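Side-chain contacts in putative branched-chain amino acid ABC transporter (Chromobacterium violaceum, PDB 4PYR), which is a putative lipoprotein of the LppC family with a periplasmic-binding-protein-like fold, binds glutathione and may regulate an enzyme: residues A[248-251]-A[252-255]; A[7-10]-A[11-15]. One frame throughout, in Å; residues are numbered along the deposited sequence.

Contact 1. Residues A[248-251]-A[252-255]; sequences ERLY and ALGI
Tyr251 and Ile255, one helical turn apart, meet where CE2 of the tyrosine comes close to the CD1 end of the isoleucine. CE2 of Tyr251 lies 3.7 Å from CD1 of Ile255, and the two side chains slant across one another instead of stacking. With CG of Tyr251 anti to the backbone N (chi1 177°), beside the carbonyl carbon, the ring points forward along the helix towards Ile255; CG1 of Ile255, anti to its carbonyl carbon (chi1 -71°), reaches back to meet it. The phenol hydroxyl continues past this contact to the carbonyl oxygen of Pro237, a bond that helps to fix the ring, while Ser24 and Ala28 of helix 16-33 pack on Tyr251. On another flank Leu250 and Leu253 come together more loosely, CD2 of Leu250 standing 4.2 Å from CD2 of Leu253. Beneath both pairs runs a ladder of backbone bonds, among them Ala252 N to Glu248 O (3.0 Å, 164° at the hydrogen) and Ile255 N to Tyr251 O (3.1 Å). NH2 of Arg249 forms a salt bridge with Asp221. Contacts at i to i+3 and i to i+4 above i to i+4 backbone bonds are those of an alpha-helix, here a largely buried one that presents Leu253 to the glutathione pocket.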
loop_
_atom_site.group_PDB
_atom_site.type_symbol
_atom_site.label_atom_id
_atom_site.label_comp_id
_atom_site.label_asym_id
_atom_site.label_seq_id
_atom_site.Cartn_x
_atom_site.Cartn_y
_atom_site.Cartn_z
ATOM N N GLU A 248 -9.821 4.924 -3.735
ATOM C CA GLU A 248 -10.004 5.287 -2.345
ATOM C C GLU A 248 -8.756 4.953 -1.522
ATOM O O GLU A 248 -8.470 5.660 -0.563
ATOM C CB GLU A 248 -11.221 4.595 -1.770
ATOM C CG GLU A 248 -11.506 5.072 -0.370
ATOM C CD GLU A 248 -12.946 4.921 0.070
ATOM O OE1 GLU A 248 -13.737 4.268 -0.634
ATOM O OE2 GLU A 248 -13.277 5.486 1.137
ATOM N N ARG A 249 -8.003 3.912 -1.900
ATOM C CA ARG A 249 -6.729 3.655 -1.226
ATOM C C ARG A 249 -5.826 4.871 -1.391
ATOM O O ARG A 249 -5.054 5.143 -0.484
ATOM C CB ARG A 249 -6.017 2.357 -1.677
ATOM C CG ARG A 249 -6.677 1.081 -1.125
ATOM C CD ARG A 249 -5.949 -0.227 -1.427
ATOM N NE ARG A 249 -6.890 -1.275 -1.113
ATOM C CZ ARG A 249 -7.690 -1.840 -2.015
ATOM N NH1 ARG A 249 -7.572 -1.541 -3.311
ATOM N NH2 ARG A 249 -8.574 -2.742 -1.627
ATOM N N LEU A 250 -5.909 5.564 -2.530
ATOM C CA LEU A 250 -5.052 6.741 -2.762
ATOM C C LEU A 250 -5.494 7.925 -1.930
ATOM O O LEU A 250 -4.688 8.719 -1.495
ATOM C CB LEU A 250 -4.991 7.152 -4.229
ATOM C CG LEU A 250 -4.440 6.104 -5.191
ATOM C CD1 LEU A 250 -4.708 6.504 -6.629
ATOM C CD2 LEU A 250 -2.941 5.916 -4.934
ATOM N N TYR A 251 -6.791 8.058 -1.686
ATOM C CA TYR A 251 -7.309 9.088 -0.780
ATOM C C TYR A 251 -6.779 8.860 0.639
ATOM O O TYR A 251 -6.270 9.811 1.295
ATOM C CB TYR A 251 -8.846 9.021 -0.806
ATOM C CG TYR A 251 -9.566 9.970 0.126
ATOM C CD1 TYR A 251 -9.817 11.302 -0.242
ATOM C CD2 TYR A 251 -10.033 9.542 1.368
ATOM C CE1 TYR A 251 -10.528 12.167 0.598
ATOM C CE2 TYR A 251 -10.720 10.401 2.238
ATOM C CZ TYR A 251 -10.984 11.701 1.854
ATOM O OH TYR A 251 -11.679 12.557 2.683
ATOM N N ALA A 252 -6.830 7.612 1.084
ATOM C CA ALA A 252 -6.357 7.243 2.405
ATOM C C ALA A 252 -4.853 7.451 2.456
ATOM O O ALA A 252 -4.335 7.861 3.488
ATOM C CB ALA A 252 -6.731 5.808 2.752
ATOM N N LEU A 253 -4.165 7.179 1.358
ATOM C CA LEU A 253 -2.714 7.404 1.298
ATOM C C LEU A 253 -2.436 8.874 1.543
ATOM O O LEU A 253 -1.466 9.224 2.247
ATOM C CB LEU A 253 -2.183 6.938 -0.078
ATOM C CG LEU A 253 -0.676 7.109 -0.275
ATOM C CD1 LEU A 253 0.077 6.186 0.640
ATOM C CD2 LEU A 253 -0.342 6.840 -1.741
ATOM N N GLY A 254 -3.238 9.742 0.946
ATOM C CA GLY A 254 -3.136 11.191 1.167
ATOM C C GLY A 254 -3.301 11.613 2.614
ATOM O O GLY A 254 -2.533 12.457 3.145
ATOM N N ILE A 255 -4.290 11.014 3.282
ATOM C CA ILE A 255 -4.507 11.308 4.690
ATOM C C ILE A 255 -3.237 10.954 5.446
ATOM O O ILE A 255 -2.747 11.779 6.233
ATOM C CB ILE A 255 -5.687 10.517 5.262
ATOM C CG1 ILE A 255 -6.982 11.098 4.662
ATOM C CG2 ILE A 255 -5.688 10.517 6.785
ATOM C CD1 ILE A 255 -8.193 10.281 4.961
#

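Contact 2. Residues A[7-10]-A[11-15]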
loop_
_atom_site.group_PDB
_atom_site.type_symbol
_atom_site.label_atom_id
_atom_site.label_comp_id
_atom_site.label_asym_id
_atom_site.label_seq_id
_atom_site.Cartn_x
_atom_site.Cartn_y
_atom_site.Cartn_z
ATOM N N ILE A 7 3.819 18.362 -3.609
ATOM C CA ILE A 7 4.432 18.449 -4.919
ATOM C C ILE A 7 4.126 17.161 -5.664
ATOM O O ILE A 7 4.789 16.134 -5.508
ATOM C CB ILE A 7 5.970 18.641 -4.753
ATOM C CG1 ILE A 7 6.179 19.890 -3.901
ATOM C CG2 ILE A 7 6.607 18.823 -6.101
ATOM C CD1 ILE A 7 7.607 20.303 -3.667
ATOM N N LEU A 8 3.089 17.241 -6.498
ATOM C CA LEU A 8 2.532 16.074 -7.180
ATOM C C LEU A 8 2.286 16.436 -8.637
ATOM O O LEU A 8 2.213 17.594 -8.992
ATOM C CB LEU A 8 1.259 15.620 -6.513
ATOM C CG LEU A 8 1.408 15.148 -5.061
ATOM C CD1 LEU A 8 0.067 14.880 -4.395
ATOM C CD2 LEU A 8 2.313 13.921 -4.945
ATOM N N PRO A 9 2.187 15.413 -9.510
ATOM C CA PRO A 9 1.939 15.661 -10.932
ATOM C C PRO A 9 0.644 16.415 -11.217
ATOM O O PRO A 9 -0.323 16.232 -10.480
ATOM C CB PRO A 9 1.886 14.242 -11.528
ATOM C CG PRO A 9 2.640 13.384 -10.573
ATOM C CD PRO A 9 2.410 13.982 -9.227
ATOM N N ALA A 10 0.668 17.250 -12.256
ATOM C CA ALA A 10 -0.522 17.930 -12.747
ATOM C C ALA A 10 -1.544 16.946 -13.340
ATOM O O ALA A 10 -1.244 15.810 -13.681
ATOM C CB ALA A 10 -0.138 18.957 -13.800
ATOM N N GLU A 11 -2.775 17.395 -13.445
ATOM C CA GLU A 11 -3.822 16.582 -14.101
ATOM C C GLU A 11 -3.431 15.765 -15.374
ATOM O O GLU A 11 -3.793 14.591 -15.468
ATOM C CB GLU A 11 -5.030 17.467 -14.379
ATOM C CG GLU A 11 -5.895 17.702 -13.147
ATOM C CD GLU A 11 -7.084 16.748 -13.032
ATOM O OE1 GLU A 11 -7.399 16.050 -14.020
ATOM O OE2 GLU A 11 -7.739 16.740 -11.964
ATOM N N SER A 12 -2.676 16.351 -16.309
ATOM C CA SER A 12 -2.374 15.737 -17.627
ATOM C C SER A 12 -1.253 14.701 -17.622
ATOM O O SER A 12 -1.053 14.000 -18.639
ATOM C CB SER A 12 -1.922 16.798 -18.587
ATOM O OG SER A 12 -0.614 17.207 -18.188
ATOM N N SER A 13 -0.461 14.665 -16.556
ATOM C CA SER A 13 0.439 13.543 -16.334
ATOM C C SER A 13 -0.389 12.273 -16.443
ATOM O O SER A 13 -1.606 12.264 -16.138
ATOM C CB SER A 13 1.110 13.606 -14.944
ATOM O OG SER A 13 1.985 12.476 -14.657
ATOM N N ALA A 14 0.294 11.200 -16.805
ATOM C CA ALA A 14 -0.287 9.867 -16.740
ATOM C C ALA A 14 -0.611 9.523 -15.287
ATOM O O ALA A 14 -1.427 8.657 -15.001
ATOM C CB ALA A 14 0.671 8.843 -17.332
ATOM N N LEU A 15 0.068 10.179 -14.346
ATOM C CA LEU A 15 -0.258 10.022 -12.912
ATOM C C LEU A 15 -1.167 11.103 -12.328
ATOM O O LEU A 15 -1.402 11.142 -11.107
ATOM C CB LEU A 15 1.033 9.963 -12.089
ATOM C CG LEU A 15 1.877 8.703 -12.250
ATOM C CD1 LEU A 15 3.252 8.983 -11.700
ATOM C CD2 LEU A 15 1.258 7.491 -11.575
#
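Pro9 and Ser13 face each other across a tight bend, with CB of Pro9 3.6 Å from CB of Ser13. Followed outward, both atoms of the serine side chain touch the proline, and each has a further partner. Its CB also sits 3.5 Å from the carbonyl oxygen of Ala10. Its OG, anti to the backbone N at chi1 178° and thus turned towards the chain that follows, keeps CB of Pro9 at 3.6 Å and accepts a hydrogen bond from the backbone N of Leu15 (3.0 Å, 159° at the hydrogen). That bond makes an ST turn, set directly after a type I beta turn from Ala10 to Ser13, and together the two turns carry the chain from the end of strand 2-8 to helix 16-33, the first beta-to-alpha connection of this parallel sheet. The beta turn is closed by Ser13 N and Ala10 O at 3.2 Å, a less straight bond whose donor stands well above the carbonyl plane. Further round, CG of Pro9 approaches CB of Leu15 at 4.1 Å, Leu15 occupying the N-cap position of the helix. Leu67 touches both Pro9 and Leu15, and Ala19 of helix 16-33 also touches the proline.

Overall arrangement
From the N terminus, strand 2-8 of the five-stranded parallel sheet runs into contact 2, which closes the short loop leading to helix 16-33. Some 230 residues later, after the chain has entered the second, mixed sheet, contact 1 forms within helix 245-265. The two are in series, neither nested nor crossed, and each is local to its own stretch. Their centres lie 16 Å apart and their nearest atoms about 7 Å, without touching. Helix 16-33 relates them: it starts where contact 2 ends, and it packs on contact 1, with Ala18 and Val21 against Leu250. The late helix is thereby joined to the N-terminal part of the fold beside the bound glutathione.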